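Side-chain contacts in NADP-dependent 2-hydroxyacid dehydrogenase (Rhizobium etli, PDB 4XCV), which probably reduces 2-oxoacids to 2-hydroxyacids, or runs the reverse oxidation, with NADPH or NADP as its cofactor: residues 109-114 with 194-199; 143-148 with 154-159. All coordinates share one frame; numbering follows the deposited sequence. Where two conformers were deposited one is given.

Contact 1 of 2, residues 109-114 with 194-199; sequences MQCLMH and TDILVG
Cys111, Ile196 and Val198 meet without a flat group between them. The nearest ring, that of His114, stands at the border: only its CB faces the Ile196 CD1 methyl, at 4.6 Å, while the imidazole is engaged in an edge-to-face pair with Phe279 and a hydrogen bond to Ser257. The true contact is a thiol set against two branched methyls. SG of Cys111 lies beside its own backbone N (chi1 -70°), which points it from helix to strand. There it runs almost head-on into CG2 of Val198, at 3.8 Å, with the CB-SG line leading nearly straight to that methyl (angle at SG about 176°). CG2 of Ile196 comes to the same sulfur from the flank, at 4.0 Å. The other branch of Ile196 is extended (chi2 178°), and its CD1 reaches toward the helix backbone, 4.1 Å from Cys111 O. A small, polarisable sulfur suits this place because the helix can sit close to the strand, with CA atoms of Cys111 and Ile196 7.4 Å apart, while beta-branched residues suit the strand itself. Ile231 of the adjoining strand and Phe164 also touch Cys111. On other sides of the helix, Met109, Leu112 and Met113 pack against the second subunit. Here helix 100-116, shared with the dimer interface, covers an inner strand of the parallel sheet of a Rossmann-type nucleotide-binding domain.

Contact 2 of 2, residues 143-148 with 154-159; sequences VGVMGL and DAVAKL. With NDP (NADPH dihydro-nicotinamide-adenine-dinucleotide phosphate), chain B.
Leu148, whose side chain rests on Val156, gives its backbone N-H to O3B of the adenosine ribose of NADPH, a bond of 2.8 Å with an angle of 150° at the hydrogen. Before it, Gly147 adopts a positive phi that suits a residue without a side chain, and its bare CA comes within 3.7 Å of the ribose ring oxygen O4B. Behind this turn the packing is wholly apolar. Val156 places CG1 anti to the backbone N (chi1 163°), which presents its CG2 methyl to two partners: CD2 of Leu148 and CG2 of Val145 each lie 3.8 Å from it, both side chains crossing that of Val156 at a slant. One turn on, Leu159 rests CD1 against both strand valines from the helix side. It meets CG1 of Val143 at 3.8 Å, the chains crossing at about a right angle, and approaches CG2 of Val145 tip to tip, more loosely at 4.2 Å. Val143 and Val145, alternate strand residues, both turn to the helix. Away from the strand, Lys158 NZ pairs with Asp154 OD2 on its syn side, at 2.8 Å, and Ser104 also binds that oxygen. Strand and helix run antiparallel, at 166° with axes 9.6 Å apart, and Val166 of the next strand packs on Val145, Val156 and Leu159. This is the first beta-alpha-beta unit of a Rossmann fold, its turn consistent with the GxGxxG dinucleotide-binding motif.

How the contacts relate
The two contacts, with centres 10 Å apart, each join a strand to a helix covering the same face of one sheet. Strands 142-146 and 196-199 are neighbours in it, where Ile196 O and Val198 O each stand 2.8 Å from an amide, Gly144 N and Met146 N respectively, as probable hydrogen bonds. Their side chains also meet, CG2 of Val198 lying 3.6 Å from CG1 of Val143. Leu159 of contact 2 touches Cys111 of contact 1, joining the two covering helices. Along the chain, contact 2 is nested within the loop closed by contact 1. Contact 2 reaches NADPH directly, whereas the side chain of Val198 stays about 10 Å from the cofactor.

Contact 1 of 2, residues 109-114 with 194-199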
ATOM      1  N   MET A 109       1.603   1.021  -3.106  1.00  8.09           N
ATOM      2  CA  MET A 109       2.118   1.841  -2.013  1.00  8.43           C
ATOM      3  C   MET A 109       2.110   3.304  -2.383  1.00  8.41           C
ATOM      4  O   MET A 109       1.685   4.124  -1.575  1.00  8.79           O
ATOM      5  CB  MET A 109       3.550   1.397  -1.664  1.00  9.23           C
ATOM      6  CG  MET A 109       4.100   2.077  -0.420  1.00 10.52           C
ATOM      7  SD  MET A 109       5.785   1.534  -0.076  1.00 12.45           S
ATOM      8  CE  MET A 109       6.603   2.256  -1.447  1.00 14.54           C
ATOM      9  N   GLN A 110       2.554   3.645  -3.587  1.00  8.16           N
ATOM     10  CA  GLN A 110       2.578   5.042  -3.984  1.00  8.45           C
ATOM     11  C   GLN A 110       1.192   5.612  -4.070  1.00  8.58           C
ATOM     12  O   GLN A 110       0.919   6.716  -3.609  1.00  8.26           O
ATOM     13  CB  GLN A 110       3.293   5.230  -5.316  1.00  9.22           C
ATOM     14  CG  GLN A 110       4.774   4.816  -5.273  1.00 10.15           C
ATOM     15  CD  GLN A 110       5.654   5.663  -4.393  1.00 11.23           C
ATOM     16  OE1 GLN A 110       5.380   6.777  -4.029  1.00 10.91           O
ATOM     17  NE2 GLN A 110       6.783   5.030  -3.948  1.00 14.03           N
ATOM     18  N   CYS A 111       0.257   4.878  -4.655  1.00  8.18           N
ATOM     19  CA  CYS A 111      -1.131   5.368  -4.712  1.00  8.86           C
ATOM     20  C   CYS A 111      -1.724   5.560  -3.341  1.00  8.62           C
ATOM     21  O   CYS A 111      -2.414   6.560  -3.108  1.00  9.24           O
ATOM     22  CB  CYS A 111      -2.014   4.409  -5.545  1.00  8.90           C
ATOM     23  SG  CYS A 111      -1.650   4.428  -7.324  1.00  9.85           S
ATOM     24  N   LEU A 112      -1.451   4.631  -2.425  1.00  8.57           N
ATOM     25  CA  LEU A 112      -1.932   4.796  -1.050  1.00  8.62           C
ATOM     26  C   LEU A 112      -1.279   5.984  -0.343  1.00  8.94           C
ATOM     27  O   LEU A 112      -1.965   6.736   0.369  1.00  9.07           O
ATOM     28  CB  LEU A 112      -1.774   3.504  -0.246  1.00  8.79           C
ATOM     29  CG  LEU A 112      -2.618   2.328  -0.669  1.00  9.00           C
ATOM     30  CD1 LEU A 112      -2.163   1.052   0.044  1.00  9.33           C
ATOM     31  CD2 LEU A 112      -4.095   2.569  -0.365  1.00  9.68           C
ATOM     32  N   MET A 113       0.019   6.193  -0.548  1.00  8.57           N
ATOM     33  CA  MET A 113       0.683   7.312   0.113  1.00  9.24           C
ATOM     34  C   MET A 113       0.110   8.639  -0.370  1.00  9.50           C
ATOM     35  O   MET A 113      -0.010   9.597   0.407  1.00 10.59           O
ATOM     36  CB  MET A 113       2.211   7.244  -0.074  1.00  9.50           C
ATOM     37  CG  MET A 113       2.843   6.147   0.753  1.00 10.19           C
ATOM     38  SD  MET A 113       4.634   6.153   0.821  1.00 11.30           S
ATOM     39  CE  MET A 113       5.035   6.147  -0.922  1.00 11.31           C
ATOM     40  N   HIS A 114      -0.248   8.735  -1.628  1.00  9.00           N
ATOM     41  CA  HIS A 114      -0.911   9.943  -2.134  1.00  9.69           C
ATOM     42  C   HIS A 114      -2.347  10.035  -1.644  1.00  9.88           C
ATOM     43  O   HIS A 114      -2.786  11.130  -1.228  1.00 11.56           O
ATOM     44  CB  HIS A 114      -0.848  10.002  -3.646  1.00 10.05           C
ATOM     45  CG  HIS A 114       0.498  10.410  -4.116  1.00 10.02           C
ATOM     46  ND1 HIS A 114       0.963  11.700  -3.984  1.00 10.62           N
ATOM     47  CD2 HIS A 114       1.500   9.680  -4.632  1.00  9.68           C
ATOM     48  CE1 HIS A 114       2.204  11.739  -4.451  1.00 10.89           C
ATOM     49  NE2 HIS A 114       2.548  10.534  -4.855  1.00 10.40           N
ATOM     50  N   THR A 194      -9.043  10.898 -14.843  1.00 13.57           N
ATOM     51  CA  THR A 194      -7.967  10.351 -14.006  1.00 12.68           C
ATOM     52  C   THR A 194      -7.532  11.332 -12.900  1.00 12.38           C
ATOM     53  O   THR A 194      -7.172  12.462 -13.192  1.00 13.22           O
ATOM     54  CB  THR A 194      -6.765   9.972 -14.874  1.00 12.37           C
ATOM     55  OG1 THR A 194      -7.158   8.947 -15.779  1.00 12.92           O
ATOM     56  CG2 THR A 194      -5.631   9.466 -14.053  1.00 11.96           C
ATOM     57  N   ASP A 195      -7.565  10.839 -11.668  1.00 11.91           N
ATOM     58  CA  ASP A 195      -7.027  11.557 -10.491  1.00 12.19           C
ATOM     59  C   ASP A 195      -5.546  11.211 -10.227  1.00 11.54           C
ATOM     60  O   ASP A 195      -4.775  12.076  -9.848  1.00 12.21           O
ATOM     61  CB  ASP A 195      -7.843  11.226  -9.260  1.00 12.60           C
ATOM     62  CG  ASP A 195      -9.287  11.628  -9.391  1.00 13.65           C
ATOM     63  OD1 ASP A 195      -9.571  12.821  -9.709  1.00 15.08           O
ATOM     64  OD2 ASP A 195     -10.162  10.756  -9.135  1.00 13.84           O
ATOM     65  N   ILE A 196      -5.210   9.931 -10.326  1.00 10.51           N
ATOM     66  CA  ILE A 196      -3.818   9.477 -10.182  1.00 10.27           C
ATOM     67  C   ILE A 196      -3.439   8.731 -11.451  1.00  9.99           C
ATOM     68  O   ILE A 196      -4.025   7.709 -11.769  1.00 10.40           O
ATOM     69  CB  ILE A 196      -3.644   8.548  -8.937  1.00 10.51           C
ATOM     70  CG1 ILE A 196      -4.150   9.188  -7.636  1.00 11.32           C
ATOM     71  CG2 ILE A 196      -2.195   8.082  -8.873  1.00 10.34           C
ATOM     72  CD1 ILE A 196      -4.010   8.244  -6.452  1.00 11.96           C
ATOM     73  N   LEU A 197      -2.485   9.297 -12.193  1.00 10.12           N
ATOM     74  CA  LEU A 197      -2.002   8.677 -13.416  1.00 10.31           C
ATOM     75  C   LEU A 197      -0.861   7.739 -13.035  1.00  9.95           C
ATOM     76  O   LEU A 197       0.089   8.204 -12.411  1.00 10.16           O
ATOM     77  CB  LEU A 197      -1.514   9.749 -14.385  0.50 10.64           C
ATOM     78  CG  LEU A 197      -1.051   9.308 -15.788  0.50 10.69           C
ATOM     79  CD1 LEU A 197      -0.903  10.572 -16.658  0.50 11.16           C
ATOM     80  CD2 LEU A 197       0.225   8.449 -15.808  0.50 10.45           C
ATOM     81  N   VAL A 198      -0.945   6.461 -13.415  1.00  9.52           N
ATOM     82  CA  VAL A 198       0.140   5.491 -13.233  1.00  9.39           C
ATOM     83  C   VAL A 198       0.726   5.108 -14.588  1.00  9.46           C
ATOM     84  O   VAL A 198       0.050   4.497 -15.395  1.00 10.30           O
ATOM     85  CB  VAL A 198      -0.353   4.254 -12.451  1.00  9.73           C
ATOM     86  CG1 VAL A 198       0.676   3.108 -12.445  1.00 10.41           C
ATOM     87  CG2 VAL A 198      -0.742   4.652 -11.042  1.00  9.91           C
ATOM     88  N   GLY A 199       1.987   5.461 -14.777  1.00  9.16           N
ATOM     89  CA  GLY A 199       2.691   5.183 -16.050  1.00  9.10           C
ATOM     90  C   GLY A 199       3.467   3.892 -16.019  1.00  8.84           C
ATOM     91  O   GLY A 199       4.442   3.775 -15.261  1.00  8.96           O
TER

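Contact 2 of 2, residues 143-148 with 154-159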
ATOM      1  N   VAL A 143      -7.767   5.882 -10.332  1.00  9.90           N
ATOM      2  CA  VAL A 143      -6.413   5.631 -10.840  1.00  9.62           C
ATOM      3  C   VAL A 143      -6.505   5.225 -12.308  1.00  9.65           C
ATOM      4  O   VAL A 143      -7.233   4.280 -12.666  1.00 10.21           O
ATOM      5  CB  VAL A 143      -5.688   4.532 -10.035  1.00  9.62           C
ATOM      6  CG1 VAL A 143      -4.268   4.412 -10.546  1.00  9.70           C
ATOM      7  CG2 VAL A 143      -5.698   4.842  -8.545  1.00 10.06           C
ATOM      8  N   GLY A 144      -5.821   5.997 -13.167  1.00  9.47           N
ATOM      9  CA  GLY A 144      -5.732   5.717 -14.588  1.00  9.55           C
ATOM     10  C   GLY A 144      -4.398   5.095 -14.910  1.00  9.46           C
ATOM     11  O   GLY A 144      -3.363   5.762 -14.794  1.00 10.14           O
ATOM     12  N   VAL A 145      -4.415   3.808 -15.288  1.00  9.31           N
ATOM     13  CA  VAL A 145      -3.187   3.080 -15.590  1.00  9.54           C
ATOM     14  C   VAL A 145      -2.913   3.156 -17.091  1.00 10.07           C
ATOM     15  O   VAL A 145      -3.728   2.725 -17.903  1.00 10.19           O
ATOM     16  CB  VAL A 145      -3.274   1.635 -15.092  1.00  9.57           C
ATOM     17  CG1 VAL A 145      -1.983   0.910 -15.375  1.00  9.77           C
ATOM     18  CG2 VAL A 145      -3.575   1.628 -13.591  1.00  9.77           C
ATOM     19  N   MET A 146      -1.747   3.669 -17.441  1.00 10.35           N
ATOM     20  CA  MET A 146      -1.305   3.807 -18.832  1.00 10.92           C
ATOM     21  C   MET A 146      -0.311   2.704 -19.090  1.00 10.54           C
ATOM     22  O   MET A 146       0.812   2.682 -18.565  1.00 10.82           O
ATOM     23  CB  MET A 146      -0.704   5.181 -19.116  1.00 12.57           C
ATOM     24  CG  MET A 146      -1.719   6.276 -18.838  1.00 13.44           C
ATOM     25  SD  MET A 146      -1.167   7.965 -19.230  1.00 17.31           S
ATOM     26  CE  MET A 146      -1.536   8.085 -20.919  1.00 18.92           C
ATOM     27  N   GLY A 147      -0.760   1.761 -19.928  1.00 10.68           N
ATOM     28  CA  GLY A 147       0.000   0.530 -20.159  1.00 10.64           C
ATOM     29  C   GLY A 147      -0.722  -0.584 -19.429  1.00 10.44           C
ATOM     30  O   GLY A 147      -0.850  -0.557 -18.195  1.00 10.67           O
ATOM     31  N   LEU A 148      -1.226  -1.545 -20.189  1.00 10.38           N
ATOM     32  CA  LEU A 148      -2.002  -2.650 -19.665  1.00 10.24           C
ATOM     33  C   LEU A 148      -1.356  -3.936 -20.117  1.00 11.01           C
ATOM     34  O   LEU A 148      -2.038  -4.861 -20.614  1.00 12.47           O
ATOM     35  CB  LEU A 148      -3.454  -2.544 -20.127  1.00 10.60           C
ATOM     36  CG  LEU A 148      -4.194  -1.341 -19.588  1.00 10.54           C
ATOM     37  CD1 LEU A 148      -5.584  -1.336 -20.163  1.00 10.94           C
ATOM     38  CD2 LEU A 148      -4.214  -1.271 -18.048  1.00 10.71           C
ATOM     39  N   ASP A 154      -1.418  -6.400 -13.716  1.00 10.33           N
ATOM     40  CA  ASP A 154      -1.300  -6.773 -12.328  1.00 10.47           C
ATOM     41  C   ASP A 154      -1.594  -5.627 -11.381  1.00 10.16           C
ATOM     42  O   ASP A 154      -2.264  -5.803 -10.362  1.00 11.07           O
ATOM     43  CB  ASP A 154       0.082  -7.371 -12.061  1.00 10.99           C
ATOM     44  CG  ASP A 154       0.114  -8.171 -10.781  1.00 11.84           C
ATOM     45  OD1 ASP A 154      -0.541  -9.254 -10.762  1.00 15.02           O
ATOM     46  OD2 ASP A 154       0.753  -7.830  -9.785  1.00 12.23           O
ATOM     47  N   ALA A 155      -1.103  -4.435 -11.714  1.00  9.96           N
ATOM     48  CA  ALA A 155      -1.379  -3.248 -10.908  1.00  9.99           C
ATOM     49  C   ALA A 155      -2.842  -2.963 -10.854  1.00  9.86           C
ATOM     50  O   ALA A 155      -3.391  -2.641  -9.785  1.00 10.11           O
ATOM     51  CB  ALA A 155      -0.572  -2.067 -11.444  1.00 10.33           C
ATOM     52  N   VAL A 156      -3.517  -3.002 -12.000  1.00  9.57           N
ATOM     53  CA  VAL A 156      -4.967  -2.769 -12.021  1.00  9.91           C
ATOM     54  C   VAL A 156      -5.680  -3.695 -11.057  1.00 10.43           C
ATOM     55  O   VAL A 156      -6.539  -3.247 -10.297  1.00 10.26           O
ATOM     56  CB  VAL A 156      -5.519  -2.932 -13.446  1.00 10.27           C
ATOM     57  CG1 VAL A 156      -7.056  -3.124 -13.464  1.00 10.66           C
ATOM     58  CG2 VAL A 156      -5.104  -1.778 -14.348  1.00 10.47           C
ATOM     59  N   ALA A 157      -5.385  -4.989 -11.118  1.00 10.20           N
ATOM     60  CA  ALA A 157      -6.073  -5.970 -10.301  1.00 10.94           C
ATOM     61  C   ALA A 157      -5.922  -5.639  -8.819  1.00 10.90           C
ATOM     62  O   ALA A 157      -6.909  -5.708  -8.033  1.00 11.83           O
ATOM     63  CB  ALA A 157      -5.597  -7.369 -10.603  1.00 11.53           C
ATOM     64  N   LYS A 158      -4.710  -5.280  -8.411  1.00 10.80           N
ATOM     65  CA  LYS A 158      -4.433  -5.058  -6.987  1.00 10.74           C
ATOM     66  C   LYS A 158      -4.963  -3.721  -6.493  1.00 10.38           C
ATOM     67  O   LYS A 158      -5.506  -3.645  -5.371  1.00 10.71           O
ATOM     68  CB  LYS A 158      -2.970  -5.275  -6.708  1.00 11.22           C
ATOM     69  CG  LYS A 158      -2.667  -6.777  -6.819  1.00 12.37           C
ATOM     70  CD  LYS A 158      -1.220  -7.049  -6.955  1.00 12.85           C
ATOM     71  CE  LYS A 158      -0.990  -8.527  -6.888  1.00 13.02           C
ATOM     72  NZ  LYS A 158       0.416  -8.820  -7.200  1.00 13.52           N
ATOM     73  N   LEU A 159      -4.892  -2.699  -7.356  1.00  9.73           N
ATOM     74  CA  LEU A 159      -5.521  -1.424  -7.014  1.00  9.75           C
ATOM     75  C   LEU A 159      -7.028  -1.580  -6.813  1.00 10.40           C
ATOM     76  O   LEU A 159      -7.595  -0.947  -5.933  1.00 10.43           O
ATOM     77  CB  LEU A 159      -5.236  -0.396  -8.122  1.00  9.65           C
ATOM     78  CG  LEU A 159      -3.803   0.115  -8.176  1.00  9.43           C
ATOM     79  CD1 LEU A 159      -3.563   0.794  -9.516  1.00 10.19           C
ATOM     80  CD2 LEU A 159      -3.519   1.096  -7.049  1.00  9.74           C
TER
HETATM   81  PA  NDP B 401       4.228  -4.839 -22.007  1.00 10.13           P
HETATM   82  O1A NDP B 401       3.675  -6.124 -21.472  1.00 10.59           O
HETATM   83  O2A NDP B 401       4.939  -4.806 -23.344  1.00 11.81           O
HETATM   84  O5B NDP B 401       3.018  -3.793 -22.025  1.00  9.86           O
HETATM   85  C5B NDP B 401       3.215  -2.511 -22.631  1.00 10.21           C
HETATM   86  C4B NDP B 401       1.893  -1.783 -22.570  1.00  9.66           C
HETATM   87  O4B NDP B 401       2.103  -0.458 -23.049  1.00  9.81           O
HETATM   88  C3B NDP B 401       0.841  -2.434 -23.437  1.00  9.27           C
HETATM   89  O3B NDP B 401      -0.452  -2.344 -22.805  1.00  9.61           O
HETATM   90  C2B NDP B 401       0.904  -1.564 -24.664  1.00  9.45           C
HETATM   91  O2B NDP B 401      -0.324  -1.499 -25.440  1.00 10.19           O
HETATM   92  C1B NDP B 401       1.161  -0.192 -24.043  1.00  9.23           C
HETATM   93  N9A NDP B 401       1.692   0.785 -24.996  1.00  9.95           N
HETATM   94  C8A NDP B 401       2.855   0.663 -25.666  1.00 10.27           C
HETATM   95  N7A NDP B 401       2.974   1.708 -26.542  1.00 10.85           N
HETATM   96  C5A NDP B 401       1.831   2.447 -26.418  1.00 10.80           C
HETATM   97  C6A NDP B 401       1.334   3.570 -27.079  1.00 11.96           C
HETATM   98  N6A NDP B 401       2.053   4.207 -28.004  1.00 14.36           N
HETATM   99  N1A NDP B 401       0.129   4.028 -26.721  1.00 12.10           N
HETATM  100  C2A NDP B 401      -0.592   3.409 -25.761  1.00 11.26           C
HETATM  101  N3A NDP B 401      -0.188   2.316 -25.090  1.00 10.68           N
HETATM  102  C4A NDP B 401       1.036   1.875 -25.451  1.00 10.42           C
HETATM  103  O3  NDP B 401       5.242  -4.188 -20.942  1.00 10.10           O
HETATM  104  PN  NDP B 401       5.337  -4.412 -19.353  1.00 10.01           P
HETATM  105  O1N NDP B 401       3.979  -4.152 -18.792  1.00  9.85           O
HETATM  106  O2N NDP B 401       5.931  -5.701 -19.038  1.00 11.10           O
HETATM  107  O5D NDP B 401       6.383  -3.298 -18.961  1.00 10.24           O
HETATM  108  C5D NDP B 401       6.145  -1.921 -19.288  1.00 10.87           C
HETATM  109  C4D NDP B 401       7.489  -1.193 -19.161  1.00 11.16           C
HETATM  110  O4D NDP B 401       7.862  -1.090 -17.794  1.00 10.95           O
HETATM  111  C3D NDP B 401       8.664  -1.883 -19.796  1.00 12.09           C
HETATM  112  O3D NDP B 401       8.741  -1.603 -21.205  1.00 14.52           O
HETATM  113  C2D NDP B 401       9.861  -1.344 -19.029  1.00 12.13           C
HETATM  114  O2D NDP B 401      10.422  -0.216 -19.744  1.00 16.05           O
HETATM  115  C1D NDP B 401       9.271  -0.821 -17.752  1.00 10.88           C
HETATM  116  N1N NDP B 401       9.769  -1.434 -16.518  1.00 10.24           N
HETATM  117  C2N NDP B 401      10.242  -0.653 -15.496  1.00 11.17           C
HETATM  118  C3N NDP B 401      10.801  -1.197 -14.389  1.00 12.05           C
HETATM  119  C7N NDP B 401      11.267  -0.403 -13.282  1.00 14.49           C
HETATM  120  O7N NDP B 401      12.080  -0.952 -12.500  1.00 21.82           O
HETATM  121  N7N NDP B 401      10.865   0.832 -13.045  1.00 12.74           N
HETATM  122  C4N NDP B 401      10.840  -2.666 -14.228  1.00 11.78           C
HETATM  123  C5N NDP B 401      10.277  -3.385 -15.356  1.00 11.23           C
HETATM  124  C6N NDP B 401       9.800  -2.828 -16.447  1.00 11.02           C
HETATM  125  P2B NDP B 401      -0.947  -2.858 -26.068  1.00 10.69           P
HETATM  126  O1X NDP B 401      -2.021  -2.392 -26.995  1.00 12.16           O
HETATM  127  O2X NDP B 401       0.207  -3.552 -26.772  1.00 12.34           O
HETATM  128  O3X NDP B 401      -1.407  -3.682 -24.936  1.00 12.18           O